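Long-range contacts in poly-beta-1,6-N-acetyl-D-glucosamine N-deacetylase (Aggregatibacter actinomycetemcomitans, PDB 4U10), which probably removes N-acetyl groups from poly-beta-1,6-N-acetyl-D-glucosamine as a metal-dependent polysaccharide deacetylase: residues E179-L184 and I218-Q223; A163-E168 and Q212-A217; E140-T145 and P203-W208. All coordinates share one frame; numbering follows the deposited sequence.

Contact 1 of 3, residues E179-L184 and I218-Q223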
loop_
_atom_site.group_PDB
_atom_site.type_symbol
_atom_site.label_atom_id
_atom_site.label_comp_id
_atom_site.label_asym_id
_atom_site.label_seq_id
_atom_site.Cartn_x
_atom_site.Cartn_y
_atom_site.Cartn_z
ATOM N N GLU A 179 2.746 16.721 20.144
ATOM C CA GLU A 179 2.213 15.394 20.477
ATOM C C GLU A 179 1.828 14.651 19.149
ATOM O O GLU A 179 2.121 13.495 18.958
ATOM C CB GLU A 179 1.020 15.533 21.441
ATOM C CG GLU A 179 1.324 16.330 22.717
ATOM C CD GLU A 179 0.194 16.376 23.769
ATOM O OE1 GLU A 179 -0.934 16.958 23.550
ATOM O OE2 GLU A 179 0.473 15.780 24.871
ATOM N N TYR A 180 1.193 15.356 18.234
ATOM C CA TYR A 180 0.740 14.790 16.988
ATOM C C TYR A 180 1.945 14.330 16.147
ATOM O O TYR A 180 1.999 13.190 15.636
ATOM C CB TYR A 180 -0.135 15.856 16.273
ATOM C CG TYR A 180 -0.420 15.565 14.842
ATOM C CD1 TYR A 180 -0.758 14.262 14.417
ATOM C CD2 TYR A 180 -0.335 16.591 13.877
ATOM C CE1 TYR A 180 -0.999 14.017 13.102
ATOM C CE2 TYR A 180 -0.575 16.345 12.559
ATOM C CZ TYR A 180 -0.868 15.066 12.160
ATOM O OH TYR A 180 -1.075 14.848 10.808
ATOM N N LYS A 181 2.952 15.178 16.045
ATOM C CA LYS A 181 4.118 14.789 15.284
ATOM C C LYS A 181 4.816 13.580 15.869
ATOM O O LYS A 181 5.308 12.702 15.123
ATOM C CB LYS A 181 5.121 15.925 15.123
ATOM C CG LYS A 181 6.319 15.445 14.301
ATOM C CD LYS A 181 7.260 16.538 13.819
ATOM C CE LYS A 181 8.263 16.000 12.809
ATOM N NZ LYS A 181 7.555 15.490 11.594
ATOM N N ASN A 182 4.965 13.554 17.189
ATOM C CA ASN A 182 5.533 12.449 17.942
ATOM C C ASN A 182 4.806 11.123 17.653
ATOM O O ASN A 182 5.394 10.086 17.567
ATOM C CB ASN A 182 5.361 12.730 19.462
ATOM C CG ASN A 182 6.501 13.539 20.068
ATOM O OD1 ASN A 182 7.431 13.981 19.378
ATOM N ND2 ASN A 182 6.435 13.724 21.399
ATOM N N ARG A 183 3.474 11.202 17.639
ATOM C CA ARG A 183 2.620 10.047 17.388
ATOM C C ARG A 183 2.950 9.451 16.008
ATOM O O ARG A 183 3.131 8.267 15.921
ATOM C CB ARG A 183 1.111 10.386 17.487
ATOM C CG ARG A 183 0.189 9.213 17.166
ATOM C CD ARG A 183 -1.217 9.359 17.759
ATOM N NE ARG A 183 -1.871 10.590 17.293
ATOM C CZ ARG A 183 -2.497 10.751 16.115
ATOM N NH1 ARG A 183 -2.642 9.737 15.244
ATOM N NH2 ARG A 183 -2.982 11.935 15.797
ATOM N N LEU A 184 3.102 10.284 14.971
ATOM C CA LEU A 184 3.513 9.787 13.663
ATOM C C LEU A 184 4.962 9.284 13.586
ATOM O O LEU A 184 5.259 8.187 13.041
ATOM C CB LEU A 184 3.318 10.868 12.615
ATOM C CG LEU A 184 2.028 11.642 12.568
ATOM C CD1 LEU A 184 2.017 12.487 11.301
ATOM C CD2 LEU A 184 0.791 10.799 12.657
ATOM N N ILE A 218 4.725 13.379 6.078
ATOM C CA ILE A 218 5.828 13.189 5.126
ATOM C C ILE A 218 7.141 13.257 5.856
ATOM O O ILE A 218 8.036 12.445 5.628
ATOM C CB ILE A 218 5.832 14.284 4.002
ATOM C CG1 ILE A 218 4.858 13.898 2.899
ATOM C CG2 ILE A 218 7.200 14.365 3.377
ATOM C CD1 ILE A 218 4.551 15.019 1.926
ATOM N N ASP A 219 7.282 14.235 6.726
ATOM C CA ASP A 219 8.544 14.432 7.418
ATOM C C ASP A 219 8.780 13.321 8.475
ATOM O O ASP A 219 9.907 12.906 8.698
ATOM C CB ASP A 219 8.609 15.793 8.074
ATOM C CG ASP A 219 9.988 16.051 8.753
ATOM O OD1 ASP A 219 10.980 16.153 8.009
ATOM O OD2 ASP A 219 10.059 16.063 10.018
ATOM N N ALA A 220 7.701 12.845 9.077
ATOM C CA ALA A 220 7.755 11.709 10.024
ATOM C C ALA A 220 8.250 10.454 9.337
ATOM O O ALA A 220 9.059 9.746 9.908
ATOM C CB ALA A 220 6.377 11.425 10.673
ATOM N N ALA A 221 7.752 10.182 8.119
ATOM C CA ALA A 221 8.142 9.036 7.333
ATOM C C ALA A 221 9.599 9.169 6.894
ATOM O O ALA A 221 10.383 8.193 6.978
ATOM C CB ALA A 221 7.253 8.882 6.116
ATOM N N LYS A 222 9.945 10.340 6.374
ATOM C CA LYS A 222 11.310 10.642 5.946
ATOM C C LYS A 222 12.303 10.351 7.059
ATOM O O LYS A 222 13.358 9.780 6.802
ATOM C CB LYS A 222 11.413 12.103 5.477
ATOM C CG LYS A 222 12.825 12.724 5.450
ATOM C CD LYS A 222 12.696 14.099 4.811
ATOM C CE LYS A 222 13.919 14.999 4.965
ATOM N NZ LYS A 222 13.763 16.242 4.117
ATOM N N GLN A 223 11.991 10.721 8.294
ATOM C CA GLN A 223 12.918 10.423 9.367
ATOM C C GLN A 223 13.221 8.942 9.564
ATOM O O GLN A 223 14.223 8.629 10.194
ATOM C CB GLN A 223 12.470 10.966 10.692
ATOM C CG GLN A 223 12.585 12.439 10.800
ATOM C CD GLN A 223 12.233 12.934 12.175
ATOM O OE1 GLN A 223 11.395 13.823 12.329
ATOM N NE2 GLN A 223 12.878 12.369 13.185
#
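D219 meets K181 between helices 177-199 and 215-222, whose short segments approach to 9.4 Å between axes and run in roughly the same sense, 42° apart. Its OD2 takes the ammonium group in a salt bridge, K181 NZ to D219 OD2 being 3.0 Å, on the anti lone pair, the one turned away from OD1. K181 reaches across with an almost fully extended chain, and only the last torsion (chi4 62°) bends, turning NZ out of line with the rest. One residue on, A220 meets L184 through its methyl group: CB lies 3.7 Å from L184 CB. V185 and F188 of helix 177-199 also pack on A220, while V216 and A217 pack on L184, so this pair belongs to a wider apolar seam. At the end of the segment Q223 swings its amide oxygen towards the lysine, OE1 standing 3.8 Å from K181 CE. The chemistry is thus divided: an apolar touch lies between the helices, and on their partly exposed flank one ion pair lies alongside. Part of the lysine's charge is probably offset by D219, with the Q223 carbonyl dipole at most a minor addition.

Contact 2 of 3, residues A163-E168 and Q212-A217; sequences AVVAPE and QFNDVA
V164 and V165 make a van der Waals contact with the residues leading into helix 215-222 and its first turn, joining the loop between strands 160-162 and 169-170 to the helix N terminus. V165 CG1 is pressed against the backbone of F213, 3.5 Å from its N. V164 uses its own CG1, anti to the backbone N (chi1 167°), to touch A217 CB at 3.6 Å. F213 points its CB away from the loop, and its ring stacks on W208. N214 is the N-cap: its OD1 accepts from A217 N at 2.9 Å in a nearly straight bond (N-H...O 173°), the donor almost on the extension of the carbonyl bond, and V216 N adds a weak one at 2.8 Å. The other end of the amide, ND2, sits beside V165 without bonding to it, 3.7 Å from V165 O. A polar link comes instead through Y180, whose OH is hydrogen-bonded both to N214 ND2 and to V164 O. Both ends of the asparagine amide are therefore occupied, which fixes its flip. OD1 probably offsets part of the positive helix end, while across this contact the loop is held by apolar packing and a shared tyrosine hydroxyl.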
loop_
_atom_site.group_PDB
_atom_site.type_symbol
_atom_site.label_atom_id
_atom_site.label_comp_id
_atom_site.label_asym_id
_atom_site.label_seq_id
_atom_site.Cartn_x
_atom_site.Cartn_y
_atom_site.Cartn_z
ATOM N N ALA A 163 -6.102 8.688 11.261
ATOM C CA ALA A 163 -5.148 9.012 12.278
ATOM C C ALA A 163 -3.867 9.695 11.800
ATOM O O ALA A 163 -3.270 10.458 12.539
ATOM C CB ALA A 163 -4.790 7.731 13.090
ATOM N N VAL A 164 -3.413 9.389 10.595
ATOM C CA VAL A 164 -2.214 9.978 10.069
ATOM C C VAL A 164 -2.366 11.499 9.908
ATOM O O VAL A 164 -1.400 12.215 10.119
ATOM C CB VAL A 164 -1.828 9.325 8.713
ATOM C CG1 VAL A 164 -0.754 10.122 7.977
ATOM C CG2 VAL A 164 -1.287 7.945 8.938
ATOM N N VAL A 165 -3.568 11.980 9.588
ATOM C CA VAL A 165 -3.694 13.344 9.058
ATOM C C VAL A 165 -4.419 14.325 9.962
ATOM O O VAL A 165 -4.678 15.455 9.512
ATOM C CB VAL A 165 -4.337 13.407 7.651
ATOM C CG1 VAL A 165 -3.455 12.697 6.637
ATOM C CG2 VAL A 165 -5.760 12.857 7.618
ATOM N N ALA A 166 -4.700 13.934 11.214
ATOM C CA ALA A 166 -5.499 14.756 12.141
ATOM C C ALA A 166 -4.976 14.637 13.561
ATOM O O ALA A 166 -4.867 13.518 14.033
ATOM C CB ALA A 166 -6.946 14.259 12.109
ATOM N N PRO A 167 -4.621 15.777 14.234
ATOM C CA PRO A 167 -4.453 15.688 15.655
ATOM C C PRO A 167 -5.731 15.130 16.297
ATOM O O PRO A 167 -6.836 15.489 15.919
ATOM C CB PRO A 167 -4.209 17.136 16.086
ATOM C CG PRO A 167 -3.813 17.882 14.836
ATOM C CD PRO A 167 -4.685 17.196 13.806
ATOM N N GLU A 168 -5.535 14.227 17.236
ATOM C CA GLU A 168 -6.542 13.623 18.012
ATOM C C GLU A 168 -7.128 14.524 19.112
ATOM O O GLU A 168 -6.421 15.245 19.784
ATOM C CB GLU A 168 -5.941 12.397 18.657
ATOM C CG GLU A 168 -6.996 11.461 19.175
ATOM C CD GLU A 168 -6.430 10.162 19.741
ATOM O OE1 GLU A 168 -5.189 9.985 19.959
ATOM O OE2 GLU A 168 -7.256 9.289 19.893
ATOM N N GLN A 212 -4.316 9.305 2.125
ATOM C CA GLN A 212 -4.298 10.593 2.754
ATOM C C GLN A 212 -3.010 10.833 3.553
ATOM O O GLN A 212 -2.611 10.028 4.390
ATOM C CB GLN A 212 -5.512 10.787 3.667
ATOM C CG GLN A 212 -6.860 10.663 2.922
ATOM C CD GLN A 212 -6.970 11.688 1.778
ATOM O OE1 GLN A 212 -7.407 11.335 0.638
ATOM N NE2 GLN A 212 -6.516 12.926 2.029
ATOM N N PHE A 213 -2.488 12.035 3.385
ATOM C CA PHE A 213 -1.216 12.436 3.989
ATOM C C PHE A 213 -1.137 13.943 4.132
ATOM O O PHE A 213 -2.026 14.656 3.710
ATOM C CB PHE A 213 -0.069 11.885 3.128
ATOM C CG PHE A 213 0.104 12.558 1.798
ATOM C CD1 PHE A 213 -0.651 12.192 0.703
ATOM C CD2 PHE A 213 1.073 13.532 1.636
ATOM C CE1 PHE A 213 -0.505 12.857 -0.497
ATOM C CE2 PHE A 213 1.241 14.184 0.436
ATOM C CZ PHE A 213 0.447 13.844 -0.638
ATOM N N ASN A 214 -0.051 14.408 4.717
ATOM C CA ASN A 214 0.232 15.804 4.822
ATOM C C ASN A 214 1.712 16.002 5.061
ATOM O O ASN A 214 2.500 15.050 5.032
ATOM C CB ASN A 214 -0.664 16.475 5.914
ATOM C CG ASN A 214 -0.298 16.031 7.319
ATOM O OD1 ASN A 214 0.813 15.674 7.577
ATOM N ND2 ASN A 214 -1.242 16.053 8.203
ATOM N N ASP A 215 2.116 17.248 5.257
ATOM C CA ASP A 215 3.513 17.588 5.492
ATOM C C ASP A 215 4.093 17.007 6.761
ATOM O O ASP A 215 5.269 16.617 6.780
ATOM C CB ASP A 215 3.759 19.143 5.442
ATOM C CG ASP A 215 2.888 19.937 6.390
ATOM O OD1 ASP A 215 1.710 19.579 6.689
ATOM O OD2 ASP A 215 3.409 20.969 6.820
ATOM N N VAL A 216 3.299 16.888 7.808
ATOM C CA VAL A 216 3.860 16.340 9.038
ATOM C C VAL A 216 4.152 14.832 8.850
ATOM O O VAL A 216 5.192 14.299 9.232
ATOM C CB VAL A 216 2.916 16.624 10.229
ATOM C CG1 VAL A 216 3.346 15.889 11.505
ATOM C CG2 VAL A 216 2.875 18.129 10.504
ATOM N N ALA A 217 3.204 14.143 8.248
ATOM C CA ALA A 217 3.345 12.725 7.978
ATOM C C ALA A 217 4.540 12.516 7.070
ATOM O O ALA A 217 5.309 11.593 7.260
ATOM C CB ALA A 217 2.086 12.207 7.325
#

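Contact 3 of 3, residues E140-T145 and P203-W208. With ZN (zinc ion), chain C.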
loop_
_atom_site.group_PDB
_atom_site.type_symbol
_atom_site.label_atom_id
_atom_site.label_comp_id
_atom_site.label_asym_id
_atom_site.label_seq_id
_atom_site.Cartn_x
_atom_site.Cartn_y
_atom_site.Cartn_z
ATOM N N GLU A 140 8.374 -6.229 -3.244
ATOM C CA GLU A 140 9.007 -5.256 -2.380
ATOM C C GLU A 140 8.044 -4.981 -1.195
ATOM O O GLU A 140 6.845 -4.732 -1.426
ATOM C CB GLU A 140 9.183 -3.968 -3.182
ATOM C CG GLU A 140 9.555 -2.699 -2.399
ATOM C CD GLU A 140 11.029 -2.406 -2.449
ATOM O OE1 GLU A 140 11.671 -2.865 -3.386
ATOM O OE2 GLU A 140 11.532 -1.732 -1.572
ATOM N N ILE A 141 8.552 -5.099 0.039
ATOM C CA ILE A 141 7.790 -4.741 1.261
ATOM C C ILE A 141 7.868 -3.254 1.651
ATOM O O ILE A 141 8.896 -2.745 1.979
ATOM C CB ILE A 141 8.162 -5.621 2.452
ATOM C CG1 ILE A 141 8.242 -7.064 2.023
ATOM C CG2 ILE A 141 7.081 -5.503 3.530
ATOM C CD1 ILE A 141 6.986 -7.587 1.293
ATOM N N ALA A 142 6.739 -2.565 1.565
ATOM C CA ALA A 142 6.625 -1.193 2.008
ATOM C C ALA A 142 5.862 -1.107 3.300
ATOM O O ALA A 142 5.112 -2.011 3.665
ATOM C CB ALA A 142 5.916 -0.397 0.970
ATOM N N SER A 143 5.994 0.021 3.970
ATOM C CA SER A 143 5.171 0.287 5.141
ATOM C C SER A 143 3.825 0.827 4.750
ATOM O O SER A 143 3.680 1.540 3.707
ATOM C CB SER A 143 5.872 1.323 6.012
ATOM O OG SER A 143 5.142 1.639 7.157
ATOM N N HIS A 144 2.848 0.583 5.653
ATOM C CA HIS A 144 1.499 1.138 5.582
ATOM C C HIS A 144 1.099 1.510 7.015
ATOM O O HIS A 144 -0.085 1.453 7.382
ATOM C CB HIS A 144 0.560 0.069 5.048
ATOM C CG HIS A 144 -0.722 0.559 4.430
ATOM N ND1 HIS A 144 -0.825 1.687 3.640
ATOM C CD2 HIS A 144 -1.913 -0.071 4.329
ATOM C CE1 HIS A 144 -2.041 1.769 3.153
ATOM N NE2 HIS A 144 -2.714 0.699 3.541
ATOM N N THR A 145 2.084 2.031 7.751
ATOM C CA THR A 145 2.063 2.427 9.172
ATOM C C THR A 145 2.093 1.182 10.023
ATOM O O THR A 145 1.958 0.110 9.496
ATOM C CB THR A 145 0.877 3.360 9.594
ATOM O OG1 THR A 145 -0.306 2.575 9.672
ATOM C CG2 THR A 145 0.669 4.450 8.531
ATOM N N PRO A 203 11.874 -0.887 5.179
ATOM C CA PRO A 203 11.131 -0.404 4.054
ATOM C C PRO A 203 11.627 0.960 3.554
ATOM O O PRO A 203 12.038 1.805 4.353
ATOM C CB PRO A 203 9.687 -0.235 4.639
ATOM C CG PRO A 203 9.906 -0.018 6.116
ATOM C CD PRO A 203 11.116 -0.844 6.432
ATOM N N ARG A 204 11.457 1.238 2.265
ATOM C CA ARG A 204 11.878 2.517 1.721
ATOM C C ARG A 204 10.744 3.233 0.989
ATOM O O ARG A 204 10.945 4.206 0.250
ATOM C CB ARG A 204 13.090 2.310 0.814
ATOM C CG ARG A 204 12.912 1.216 -0.168
ATOM C CD ARG A 204 14.190 0.936 -0.999
ATOM N NE ARG A 204 13.874 -0.140 -1.938
ATOM C CZ ARG A 204 14.722 -0.692 -2.784
ATOM N NH1 ARG A 204 15.981 -0.276 -2.804
ATOM N NH2 ARG A 204 14.288 -1.652 -3.608
ATOM N N ILE A 205 9.527 2.801 1.259
ATOM C CA ILE A 205 8.341 3.437 0.764
ATOM C C ILE A 205 7.365 3.471 1.932
ATOM O O ILE A 205 7.206 2.504 2.620
ATOM C CB ILE A 205 7.685 2.617 -0.383
ATOM C CG1 ILE A 205 8.610 2.411 -1.581
ATOM C CG2 ILE A 205 6.361 3.184 -0.893
ATOM C CD1 ILE A 205 8.165 1.225 -2.444
HETATM N N MSE A 206 6.700 4.600 2.085
HETATM C CA MSE A 206 5.467 4.692 2.915
HETATM C C MSE A 206 4.294 4.738 2.011
HETATM O O MSE A 206 4.182 5.627 1.128
HETATM C CB MSE A 206 5.579 5.838 3.898
HETATM C CG MSE A 206 4.231 6.276 4.516
HETATM SE SE MSE A 206 3.619 4.799 5.665
HETATM C CE MSE A 206 4.724 5.145 7.173
ATOM N N VAL A 207 3.338 3.828 2.231
ATOM C CA VAL A 207 2.085 3.942 1.541
ATOM C C VAL A 207 1.018 4.450 2.474
ATOM O O VAL A 207 0.731 3.827 3.508
ATOM C CB VAL A 207 1.659 2.587 0.916
ATOM C CG1 VAL A 207 0.381 2.773 0.110
ATOM C CG2 VAL A 207 2.774 1.981 0.042
ATOM N N TRP A 208 0.334 5.529 2.084
ATOM C CA TRP A 208 -0.579 6.202 3.041
ATOM C C TRP A 208 -1.877 5.449 3.087
ATOM O O TRP A 208 -2.447 5.138 2.007
ATOM C CB TRP A 208 -0.859 7.629 2.569
ATOM C CG TRP A 208 0.380 8.459 2.417
ATOM C CD1 TRP A 208 0.812 9.068 1.282
ATOM C CD2 TRP A 208 1.320 8.805 3.449
ATOM N NE1 TRP A 208 1.975 9.735 1.543
ATOM C CE2 TRP A 208 2.314 9.583 2.855
ATOM C CE3 TRP A 208 1.443 8.488 4.815
ATOM C CZ2 TRP A 208 3.398 10.058 3.566
ATOM C CZ3 TRP A 208 2.490 8.957 5.490
ATOM C CH2 TRP A 208 3.464 9.741 4.880
HETATM ZN ZN ZN C . -4.794 0.441 3.483
HETATM O O HOH W 1 9.983 -0.694 0.579
HETATM O O HOH W 2 -5.224 1.735 2.193
#
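S143 and M206 form a single parallel beta bridge, S143 N donating to I205 O at 3.1 Å and S143 O accepting from V207 N at 2.7 Å, although the two segments run 55° apart end to end. This joins the loop just after strand 139-141 to strand 205-207 in the distorted beta/alpha barrel expected of the NodB-type deacetylase domain, the part of the longer protein contained in this chain. At one end E140 and R204 cross at about a right angle and form a two-pronged, side-on salt bridge: R204 NE to E140 OE2 and R204 NH2 to E140 OE1 are both 2.9 Å. The carboxylate and guanidinium planes are only 12° apart; NH2 also bonds Q52. A water ties E140 OE2 to I141 O and R204 N, adding a solvent bridge between the backbones. Further along, A142 CB packs on I205 CB at 3.7 Å and on V207 CG2. S143 OG closes an ST turn by accepting from T145 N, also bonds S191, and has the selenomethionine methyl M206 CE 3.5 Å away. H144 is the metal-binding end of the contact. With D75 and H149 it binds zinc, matching the His-(Ser/Thr)-xxx-His motif of the NodB family. V207 is its second shell and fixes the imidazole rotation: ND1 donates to V207 O at 2.6 Å, close to the ring plane but with the donor 53° above the carbonyl plane. Across the ring, H144 NE2 bonds the zinc ion at 2.1 Å, and a water oxygen binds the same zinc at 1.9 Å.

In the fold
Following the chain, strand 139-141 and the zinc-binding turn after it open contact 3, the loop at 163-168 opens contact 2, and helix 177-199 opens contact 1. The partners then arrive in the same order: strand 205-207 closes contact 3 over 57 residues, 212-217 closes contact 2 over 43, and 218-223 closes contact 1 over 33. Every pair of loops therefore crosses and none is nested. Helix 215-222 serves contacts 1 and 2, while W208, at the end of contact 3, packs against residues of contacts 1 and 2. Contact 3 joins two strand regions at the zinc site, contact 2 pins a loop to the start of helix 215-222, and contact 1 pairs that helix with 177-199.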